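Local structure of Lmo0488 protein (Listeria monocytogenes serovar 1/2a, 5TED) at residues G8-Y11 with T12-A15; H87-A90 with K91-S94; I106-S109 with D110-L114. The protein is a LysR-type transcriptional regulator, QuiR, that probably binds DNA and activates protocatechuate biosynthesis genes in response to shikimate, which this effector-binding domain holds. All blocks are in the same frame, centred on the assembly; numbering follows the deposited sequence.

Contact 1: residues G8-Y11 with T12-A15. With SKM ((3R,4S,5R)-3,4,5-trihydroxycyclohex-1-ene-1-carboxylic acid), chain D.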
ATOM      1  N   GLY A   8      12.262  -6.525  -4.204  1.00 13.19           N
ATOM      2  CA  GLY A   8      11.399  -5.352  -4.319  1.00 16.10           C
ATOM      3  C   GLY A   8      10.303  -5.609  -5.337  1.00 17.50           C
ATOM      4  O   GLY A   8      10.551  -6.232  -6.365  1.00 18.16           O
ATOM      5  N   PHE A   9       9.096  -5.122  -5.049  1.00 17.29           N
ATOM      6  CA  PHE A   9       7.990  -5.410  -5.953  1.00 14.00           C
ATOM      7  C   PHE A   9       6.906  -4.339  -5.904  1.00 16.13           C
ATOM      8  O   PHE A   9       6.762  -3.594  -4.927  1.00 15.37           O
ATOM      9  CB  PHE A   9       7.398  -6.795  -5.675  1.00 11.73           C
ATOM     10  CG  PHE A   9       6.966  -7.035  -4.248  1.00 12.45           C
ATOM     11  CD1 PHE A   9       5.698  -6.658  -3.820  1.00 17.84           C
ATOM     12  CD2 PHE A   9       7.802  -7.705  -3.352  1.00 11.33           C
ATOM     13  CE1 PHE A   9       5.267  -6.931  -2.522  1.00 18.93           C
ATOM     14  CE2 PHE A   9       7.381  -7.976  -2.049  1.00 17.94           C
ATOM     15  CZ  PHE A   9       6.119  -7.592  -1.634  1.00 18.24           C
ATOM     16  N   ILE A  10       6.139  -4.282  -6.996  1.00 14.81           N
ATOM     17  CA  ILE A  10       5.026  -3.347  -7.093  1.00 10.13           C
ATOM     18  C   ILE A  10       3.899  -3.824  -6.187  1.00 13.98           C
ATOM     19  O   ILE A  10       3.709  -5.029  -5.970  1.00 10.76           O
ATOM     20  CB  ILE A  10       4.554  -3.201  -8.550  1.00 13.29           C
ATOM     21  CG1 ILE A  10       4.163  -4.567  -9.121  1.00 12.88           C
ATOM     22  CG2 ILE A  10       5.634  -2.587  -9.416  1.00 12.11           C
ATOM     23  CD1 ILE A  10       3.668  -4.504 -10.597  1.00 13.32           C
ATOM     24  N   TYR A  11       3.144  -2.856  -5.657  1.00 11.26           N
ATOM     25  CA  TYR A  11       2.231  -3.095  -4.546  1.00 13.20           C
ATOM     26  C   TYR A  11       1.311  -4.288  -4.773  1.00 13.12           C
ATOM     27  O   TYR A  11       1.025  -5.053  -3.839  1.00 15.44           O
ATOM     28  CB  TYR A  11       1.390  -1.855  -4.316  1.00 14.87           C
ATOM     29  CG  TYR A  11       2.166  -0.635  -3.915  1.00 16.22           C
ATOM     30  CD1 TYR A  11       2.698  -0.516  -2.640  1.00 19.61           C
ATOM     31  CD2 TYR A  11       2.346   0.415  -4.810  1.00 18.09           C
ATOM     32  CE1 TYR A  11       3.395   0.628  -2.255  1.00 20.79           C
ATOM     33  CE2 TYR A  11       3.043   1.567  -4.438  1.00 25.17           C
ATOM     34  CZ  TYR A  11       3.563   1.657  -3.156  1.00 22.85           C
ATOM     35  OH  TYR A  11       4.239   2.785  -2.756  1.00 19.46           O
ATOM     36  N   THR A  12       0.730  -4.401  -5.969  1.00 12.92           N
ATOM     37  CA  THR A  12      -0.300  -5.431  -6.075  1.00  9.71           C
ATOM     38  C   THR A  12       0.275  -6.831  -5.898  1.00 10.02           C
ATOM     39  O   THR A  12      -0.495  -7.776  -5.728  1.00 13.66           O
ATOM     40  CB  THR A  12      -1.081  -5.357  -7.395  1.00 17.22           C
ATOM     41  OG1 THR A  12      -0.199  -5.533  -8.507  1.00 12.44           O
ATOM     42  CG2 THR A  12      -1.850  -4.021  -7.517  1.00 18.95           C
ATOM     43  N   MET A  13       1.596  -6.995  -5.940  1.00 13.19           N
ATOM     44  CA  MET A  13       2.144  -8.338  -5.794  1.00 17.04           C
ATOM     45  C   MET A  13       2.181  -8.820  -4.344  1.00 15.08           C
ATOM     46  O   MET A  13       2.426 -10.009  -4.117  1.00 15.58           O
ATOM     47  CB  MET A  13       3.541  -8.406  -6.406  1.00  9.68           C
ATOM     48  CG  MET A  13       3.580  -8.126  -7.916  1.00 14.73           C
ATOM     49  SD  MET A  13       2.881  -9.433  -8.967  1.00 13.51           S
ATOM     50  CE  MET A  13       1.162  -8.948  -9.070  1.00 11.66           C
ATOM     51  N   GLY A  14       1.923  -7.945  -3.366  1.00 10.20           N
ATOM     52  CA  GLY A  14       2.051  -8.355  -1.966  1.00  9.27           C
ATOM     53  C   GLY A  14       0.929  -9.257  -1.494  1.00 15.20           C
ATOM     54  O   GLY A  14       1.148 -10.170  -0.694  1.00 14.39           O
ATOM     55  N   ALA A  15      -0.286  -9.023  -1.987  1.00 13.64           N
ATOM     56  CA  ALA A  15      -1.452  -9.718  -1.439  1.00 15.42           C
ATOM     57  C   ALA A  15      -1.354 -11.228  -1.641  1.00 15.49           C
ATOM     58  O   ALA A  15      -1.651 -12.003  -0.726  1.00 17.50           O
ATOM     59  CB  ALA A  15      -2.734  -9.176  -2.075  1.00 17.03           C
TER
HETATM   60  O12 SKM D 401       0.435  -0.681  -7.712  1.00 15.27           O
HETATM   61  C8  SKM D 401       0.157   0.434  -8.555  1.00 15.96           C
HETATM   62  C6  SKM D 401       1.200   1.326  -8.574  1.00 13.02           C
HETATM   63  O7  SKM D 401       0.921   2.436  -9.427  1.00 16.36           O
HETATM   64  C5  SKM D 401       2.613   0.680  -9.137  1.00 12.35           C
HETATM   65  C4  SKM D 401       2.451  -0.018 -10.417  1.00 17.90           C
HETATM   66  C1  SKM D 401       3.652  -0.325 -11.325  1.00 17.30           C
HETATM   67  O2  SKM D 401       4.719   0.334 -11.167  1.00 19.67           O
HETATM   68  O3  SKM D 401       3.559  -1.212 -12.227  1.00 18.72           O
HETATM   69  C10 SKM D 401       0.992  -0.530 -10.841  1.00 13.27           C
HETATM   70  C9  SKM D 401      -0.170  -0.124 -10.113  1.00 16.11           C
HETATM   71  O11 SKM D 401      -1.017  -1.199 -10.016  1.00 14.29           O
HETATM   72  O   HOH W   1      -1.049  -6.251  -2.567  1.00 14.91           O

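Contact 2: residues H87-A90 with K91-S94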
ATOM      1  N   HIS A  87     -22.847   4.645  -9.720  1.00 30.10           N
ATOM      2  CA  HIS A  87     -22.408   5.447 -10.844  1.00 27.11           C
ATOM      3  C   HIS A  87     -23.236   5.111 -12.086  1.00 27.59           C
ATOM      4  O   HIS A  87     -23.705   3.978 -12.246  1.00 29.15           O
ATOM      5  CB  HIS A  87     -20.920   5.189 -11.109  1.00 22.70           C
ATOM      6  CG  HIS A  87     -20.289   6.155 -12.063  1.00 19.76           C
ATOM      7  ND1 HIS A  87     -20.355   6.002 -13.433  1.00 24.01           N
ATOM      8  CD2 HIS A  87     -19.547   7.268 -11.844  1.00 22.74           C
ATOM      9  CE1 HIS A  87     -19.702   6.992 -14.016  1.00 25.69           C
ATOM     10  NE2 HIS A  87     -19.197   7.772 -13.075  1.00 21.86           N
ATOM     11  N   PRO A  88     -23.453   6.082 -12.974  1.00 24.95           N
ATOM     12  CA  PRO A  88     -24.189   5.771 -14.211  1.00 25.39           C
ATOM     13  C   PRO A  88     -23.607   4.601 -14.981  1.00 26.25           C
ATOM     14  O   PRO A  88     -24.364   3.867 -15.618  1.00 24.92           O
ATOM     15  CB  PRO A  88     -24.095   7.072 -15.011  1.00 26.60           C
ATOM     16  CG  PRO A  88     -23.982   8.135 -13.964  1.00 28.35           C
ATOM     17  CD  PRO A  88     -23.153   7.516 -12.852  1.00 24.92           C
ATOM     18  N   LEU A  89     -22.290   4.386 -14.944  1.00 27.91           N
ATOM     19  CA  LEU A  89     -21.737   3.271 -15.701  1.00 30.36           C
ATOM     20  C   LEU A  89     -21.982   1.930 -15.023  1.00 25.76           C
ATOM     21  O   LEU A  89     -21.815   0.884 -15.665  1.00 23.67           O
ATOM     22  CB  LEU A  89     -20.247   3.478 -15.921  1.00 22.30           C
ATOM     23  CG  LEU A  89     -19.833   4.611 -16.846  1.00 23.13           C
ATOM     24  CD1 LEU A  89     -18.336   4.744 -16.820  1.00 22.05           C
ATOM     25  CD2 LEU A  89     -20.293   4.344 -18.264  1.00 30.05           C
ATOM     26  N   ALA A  90     -22.388   1.935 -13.753  1.00 29.52           N
ATOM     27  CA  ALA A  90     -22.628   0.688 -13.036  1.00 33.73           C
ATOM     28  C   ALA A  90     -23.789  -0.109 -13.630  1.00 38.53           C
ATOM     29  O   ALA A  90     -23.950  -1.290 -13.296  1.00 32.94           O
ATOM     30  CB  ALA A  90     -22.886   0.981 -11.556  1.00 32.50           C
ATOM     31  N   LYS A  91     -24.618   0.508 -14.483  1.00 33.51           N
ATOM     32  CA  LYS A  91     -25.705  -0.239 -15.108  1.00 39.45           C
ATOM     33  C   LYS A  91     -25.184  -1.330 -16.027  1.00 36.39           C
ATOM     34  O   LYS A  91     -25.936  -2.248 -16.363  1.00 35.87           O
ATOM     35  CB  LYS A  91     -26.620   0.675 -15.931  1.00 44.34           C
ATOM     36  CG  LYS A  91     -26.918   2.028 -15.326  1.00 58.48           C
ATOM     37  CD  LYS A  91     -27.902   2.809 -16.205  1.00 66.64           C
ATOM     38  CE  LYS A  91     -27.839   4.317 -15.943  1.00 62.96           C
ATOM     39  NZ  LYS A  91     -26.767   4.991 -16.739  1.00 55.55           N
ATOM     40  N   TYR A  92     -23.940  -1.225 -16.475  1.00 30.78           N
ATOM     41  CA  TYR A  92     -23.354  -2.164 -17.416  1.00 28.51           C
ATOM     42  C   TYR A  92     -22.536  -3.220 -16.683  1.00 37.65           C
ATOM     43  O   TYR A  92     -22.181  -3.067 -15.512  1.00 33.51           O
ATOM     44  CB  TYR A  92     -22.461  -1.426 -18.421  1.00 28.30           C
ATOM     45  CG  TYR A  92     -23.140  -0.238 -19.073  1.00 37.01           C
ATOM     46  CD1 TYR A  92     -24.239  -0.415 -19.908  1.00 42.38           C
ATOM     47  CD2 TYR A  92     -22.695   1.060 -18.840  1.00 32.90           C
ATOM     48  CE1 TYR A  92     -24.878   0.671 -20.502  1.00 41.35           C
ATOM     49  CE2 TYR A  92     -23.327   2.152 -19.431  1.00 36.49           C
ATOM     50  CZ  TYR A  92     -24.417   1.948 -20.263  1.00 40.39           C
ATOM     51  OH  TYR A  92     -25.048   3.025 -20.851  1.00 39.86           O
ATOM     52  N   ASP A  93     -22.233  -4.302 -17.402  1.00 35.54           N
ATOM     53  CA  ASP A  93     -21.279  -5.286 -16.920  1.00 31.17           C
ATOM     54  C   ASP A  93     -19.959  -5.200 -17.659  1.00 31.23           C
ATOM     55  O   ASP A  93     -18.938  -5.620 -17.114  1.00 31.18           O
ATOM     56  CB  ASP A  93     -21.832  -6.712 -17.060  1.00 35.00           C
ATOM     57  CG  ASP A  93     -23.062  -6.960 -16.202  1.00 40.60           C
ATOM     58  OD1 ASP A  93     -23.122  -6.478 -15.050  1.00 36.02           O
ATOM     59  OD2 ASP A  93     -23.986  -7.651 -16.689  1.00 49.23           O
ATOM     60  N   SER A  94     -19.958  -4.654 -18.871  1.00 35.32           N
ATOM     61  CA  SER A  94     -18.748  -4.433 -19.649  1.00 34.17           C
ATOM     62  C   SER A  94     -18.944  -3.173 -20.476  1.00 37.89           C
ATOM     63  O   SER A  94     -20.069  -2.837 -20.854  1.00 35.25           O
ATOM     64  CB  SER A  94     -18.451  -5.628 -20.566  1.00 37.21           C
ATOM     65  OG  SER A  94     -19.391  -5.670 -21.631  1.00 36.71           O
TER

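Contact 3: residues I106-S109 with D110-L114. With SKM ((3R,4S,5R)-3,4,5-trihydroxycyclohex-1-ene-1-carboxylic acid), chain D.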
ATOM      1  N   ILE A 106      -9.785   9.028 -11.150  1.00 18.49           N
ATOM      2  CA  ILE A 106      -8.711   8.898 -10.178  1.00 16.48           C
ATOM      3  C   ILE A 106      -7.629   8.139 -10.936  1.00 22.55           C
ATOM      4  O   ILE A 106      -7.761   6.938 -11.192  1.00 20.73           O
ATOM      5  CB  ILE A 106      -9.165   8.144  -8.928  1.00 16.16           C
ATOM      6  CG1 ILE A 106     -10.272   8.928  -8.212  1.00 24.11           C
ATOM      7  CG2 ILE A 106      -7.971   7.865  -8.007  1.00 15.89           C
ATOM      8  CD1 ILE A 106     -11.292   8.039  -7.573  1.00 24.77           C
ATOM      9  N   PHE A 107      -6.590   8.856 -11.349  1.00 18.94           N
ATOM     10  CA  PHE A 107      -5.582   8.373 -12.282  1.00 16.68           C
ATOM     11  C   PHE A 107      -4.312   7.973 -11.543  1.00 23.44           C
ATOM     12  O   PHE A 107      -4.009   8.504 -10.472  1.00 20.48           O
ATOM     13  CB  PHE A 107      -5.256   9.471 -13.305  1.00 20.19           C
ATOM     14  CG  PHE A 107      -5.200   8.995 -14.739  1.00 22.27           C
ATOM     15  CD1 PHE A 107      -6.348   8.600 -15.395  1.00 19.00           C
ATOM     16  CD2 PHE A 107      -3.998   8.987 -15.439  1.00 22.60           C
ATOM     17  CE1 PHE A 107      -6.303   8.190 -16.728  1.00 24.22           C
ATOM     18  CE2 PHE A 107      -3.940   8.569 -16.755  1.00 21.92           C
ATOM     19  CZ  PHE A 107      -5.100   8.167 -17.402  1.00 24.30           C
ATOM     20  N   PHE A 108      -3.575   7.017 -12.112  1.00 21.37           N
ATOM     21  CA  PHE A 108      -2.270   6.675 -11.555  1.00 21.95           C
ATOM     22  C   PHE A 108      -1.271   7.797 -11.800  1.00 19.52           C
ATOM     23  O   PHE A 108      -1.241   8.393 -12.880  1.00 19.68           O
ATOM     24  CB  PHE A 108      -1.739   5.382 -12.172  1.00 16.98           C
ATOM     25  CG  PHE A 108      -2.347   4.137 -11.580  1.00 18.95           C
ATOM     26  CD1 PHE A 108      -2.058   3.755 -10.283  1.00 18.79           C
ATOM     27  CD2 PHE A 108      -3.244   3.370 -12.317  1.00 17.84           C
ATOM     28  CE1 PHE A 108      -2.637   2.615  -9.728  1.00 20.12           C
ATOM     29  CE2 PHE A 108      -3.823   2.242 -11.768  1.00 18.45           C
ATOM     30  CZ  PHE A 108      -3.518   1.862 -10.479  1.00 13.16           C
ATOM     31  N   SER A 109      -0.442   8.077 -10.795  1.00 19.86           N
ATOM     32  CA  SER A 109       0.601   9.086 -10.940  1.00 27.36           C
ATOM     33  C   SER A 109       1.679   8.607 -11.912  1.00 24.84           C
ATOM     34  O   SER A 109       1.742   7.436 -12.283  1.00 17.77           O
ATOM     35  CB  SER A 109       1.243   9.400  -9.591  1.00 23.82           C
ATOM     36  OG  SER A 109       1.795   8.219  -9.050  1.00 37.76           O
ATOM     37  N   ASP A 110       2.545   9.547 -12.312  1.00 19.55           N
ATOM     38  CA  ASP A 110       3.623   9.281 -13.262  1.00 22.24           C
ATOM     39  C   ASP A 110       4.610   8.236 -12.763  1.00 17.97           C
ATOM     40  O   ASP A 110       5.345   7.668 -13.574  1.00 24.42           O
ATOM     41  CB  ASP A 110       4.401  10.564 -13.560  1.00 26.30           C
ATOM     42  CG  ASP A 110       3.533  11.658 -14.132  1.00 40.86           C
ATOM     43  OD1 ASP A 110       2.474  11.350 -14.716  1.00 43.73           O
ATOM     44  OD2 ASP A 110       3.905  12.839 -13.979  1.00 54.32           O
ATOM     45  N   THR A 111       4.699   8.025 -11.448  1.00 21.69           N
ATOM     46  CA  THR A 111       5.599   7.004 -10.920  1.00 26.43           C
ATOM     47  C   THR A 111       5.142   5.587 -11.264  1.00 22.36           C
ATOM     48  O   THR A 111       5.932   4.645 -11.136  1.00 21.74           O
ATOM     49  CB  THR A 111       5.722   7.152  -9.402  1.00 26.64           C
ATOM     50  OG1 THR A 111       4.422   7.055  -8.802  1.00 22.58           O
ATOM     51  CG2 THR A 111       6.340   8.500  -9.033  1.00 28.31           C
ATOM     52  N   SER A 112       3.898   5.415 -11.706  1.00 21.75           N
ATOM     53  CA  SER A 112       3.334   4.085 -11.923  1.00 17.29           C
ATOM     54  C   SER A 112       3.854   3.484 -13.223  1.00 17.57           C
ATOM     55  O   SER A 112       3.684   4.072 -14.298  1.00 19.14           O
ATOM     56  CB  SER A 112       1.809   4.150 -11.965  1.00 21.22           C
ATOM     57  OG  SER A 112       1.283   2.860 -12.200  1.00 24.53           O
ATOM     58  N   GLY A 113       4.449   2.292 -13.131  1.00 17.19           N
ATOM     59  CA  GLY A 113       4.826   1.554 -14.318  1.00 14.80           C
ATOM     60  C   GLY A 113       3.654   1.113 -15.174  1.00 13.46           C
ATOM     61  O   GLY A 113       3.874   0.656 -16.301  1.00 18.91           O
ATOM     62  N   LEU A 114       2.417   1.264 -14.685  1.00 18.25           N
ATOM     63  CA  LEU A 114       1.238   0.992 -15.502  1.00 20.35           C
ATOM     64  C   LEU A 114       0.917   2.125 -16.472  1.00 20.63           C
ATOM     65  O   LEU A 114       0.154   1.915 -17.421  1.00 19.59           O
ATOM     66  CB  LEU A 114       0.022   0.765 -14.608  1.00 19.74           C
ATOM     67  CG  LEU A 114      -0.588  -0.623 -14.525  1.00 25.49           C
ATOM     68  CD1 LEU A 114      -1.895  -0.525 -13.756  1.00 29.66           C
ATOM     69  CD2 LEU A 114      -0.802  -1.212 -15.909  1.00 19.64           C
TER
HETATM   70  O12 SKM D 401       0.435  -0.681  -7.712  1.00 15.27           O
HETATM   71  C8  SKM D 401       0.157   0.434  -8.555  1.00 15.96           C
HETATM   72  C6  SKM D 401       1.200   1.326  -8.574  1.00 13.02           C
HETATM   73  O7  SKM D 401       0.921   2.436  -9.427  1.00 16.36           O
HETATM   74  C5  SKM D 401       2.613   0.680  -9.137  1.00 12.35           C
HETATM   75  C4  SKM D 401       2.451  -0.018 -10.417  1.00 17.90           C
HETATM   76  C1  SKM D 401       3.652  -0.325 -11.325  1.00 17.30           C
HETATM   77  O2  SKM D 401       4.719   0.334 -11.167  1.00 19.67           O
HETATM   78  O3  SKM D 401       3.559  -1.212 -12.227  1.00 18.72           O
HETATM   79  C10 SKM D 401       0.992  -0.530 -10.841  1.00 13.27           C
HETATM   80  C9  SKM D 401      -0.170  -0.124 -10.113  1.00 16.11           C
HETATM   81  O11 SKM D 401      -1.017  -1.199 -10.016  1.00 14.29           O

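Contact 1: residues G8-Y11 with T12-A15
Beside the shikimate pocket, the loop that follows strand 4-10 folds back so that Met13 and Gly14 meet Ile10 and Phe9. Two backbone bonds make the turn: Met13 N gives its hydrogen to Ile10 O at 2.9 Å, and Gly14 N to Tyr11 O at 3.1 Å, almost straight (174°) but from above the carbonyl plane. A water donates to Tyr11 O as well and weakly accepts from Ala15 N, continuing the helical winding toward helix 17-26. Such a strand-to-helix loop is part of the periplasmic-binding-protein-like fold of LysR effector domains, and here it borders the ligand. Ile10, a branched residue, serves two sides: CG1 lies alongside Met13 CG at 3.8 Å, while CG2, held beside the backbone N, reaches carboxylate O2 of shikimate at 3.5 Å. The Phe9 ring slants across Met13 CB, and its CE1 sits 3.6 Å from Gly14 CA, where a glycine lets the ring come close. Tyr11 meets shikimate hydroxyl O12 in its ring plane, at the CD2 edge; its OH is bonded to Glu136. Thr12 lays methyl CG2 3.9 Å from shikimate O11, and its OG1 accepts a hydrogen bond from Gln77 NE2.

Contact 2: residues H87-A90 with K91-S94
Lys91 and Tyr92 fold their side chains back over the carbonyls of Pro88 and Leu89 in a short 3-10 turn of the loop between strands 69-84 and 94-95. The lysine chain runs alongside Pro88 O, with CG passing 3.2 Å from that oxygen. A bend at the last torsion (chi4 85°) then brings the ammonium round so that NZ donates to Pro88 O at 2.9 Å. The nitrogen approaches well to one side of the C=O direction (119°) and also lies 3.8 Å from Pro88 CB. A long, flexible residue suits this exposed place, since its methylenes can follow the turn while its charge meets a carbonyl.

Tyr92 comes back over Leu89. Its CG stands beside the backbone N, which leaves the ring slanting past the leucine: CD2 is near Leu89 O, and CE2 meets methyl CD2 of Leu89 at 3.9 Å. The two side chains cross at a slant, without stacking. The backbone supports this arrangement, because Tyr92 N donates to Leu89 O at 3.1 Å, from above the carbonyl plane. Leu89 is buried and also packs on Tyr103 and on Leu168 of strand 165-170, a place fit for an aliphatic residue, whereas the carbonyls of Ala90 and Tyr92 both receive Lys166 NZ, which is also salt-bridged to Asp93.

At the start of the turn, Pro88 has no N-H to offer and its fixed phi suits a first helical position. Its CD lies over one face of the His87 imidazole, 3.2 Å above the plane and toward the rim, and Tyr103 meets the same histidine edge-to-face. His87 O accepts from Ala90 N, and in the imidazole plane His87 ND1 accepts a nearly straight bond (173°) from Leu89 N at 2.9 Å.

Contact 3: residues I106-S109 with D110-L114
Hydrogen bonds between Ser109, Thr111 and Ser112 shape a type I beta turn from Ser109 to Ser112, just beyond strand 104-108. Ser112 N donates to Ser109 O at 3.0 Å, coming from above the carbonyl plane. Beside this backbone bond, Ser109 OG donates to Thr111 OG1 at 2.9 Å; with OG lodged between its own N and carbonyl carbon (chi1 59°), the serine hydroxyl can reach across the corner. Small hydroxyl residues suit so tight a bend, and Thr111 OG1 is also bonded to Glu136.

A second set of polar bonds grips shikimate. Ser112 OG, swung opposite its backbone N (chi1 179°), donates to shikimate hydroxyl O7 at 2.8 Å and accepts from Leu114 N at 3.2 Å, a capping bond at the turn into the following helix. One hydroxyl thus serves both the ligand and the start of the helix. Gly113 N adds a bond of 2.8 Å to carboxylate O2 of shikimate, and glycine, with no side chain, leaves room for that oxygen beside its CA.

Apolar contacts close around the same ligand. Phe108 lays CB against Ser112 CB, and its ring slants toward shikimate, with CE1 3.7 Å from ring carbon C9. Across the ring, CE2 meets Leu114 CD1 at 3.9 Å, the two side chains crossing at an angle; the leucine also borders ligand carbon C10. Flat and aliphatic groups are thus well matched to the carbon skeleton of the ligand.

Strand 104-108 pairs in parallel with strand 130-135, and the turn leads from it into helix 115-124, whose Arg115 binds Phe108 O and forms a salt bridge with Asp110, while Phe108 packs on Ile118 of that helix and on Asp138 and Met141 of helix 138-146.

How the contacts relate
Contacts 1 and 3 each join the end of a strand to the loop leading into a helix, and both border the same shikimate; their centres are 15 Å apart and their nearest atoms about 6 Å, without touching. Residues 8-15 meet the ligand through side-chain edges and methyls, whereas residues 106-114 add hydrogen bonds to hydroxyl O7 and carboxylate O2. Glu136 links them, bonding Tyr11 through one carboxylate oxygen and Thr111 through the other, while its backbone O bonds the ligand itself, as do Thr43, Ser61, Asp138 and Arg177. Contact 2 lies away from this pocket, its centre 29 Å from that of contact 1 and 24 Å from that of contact 3.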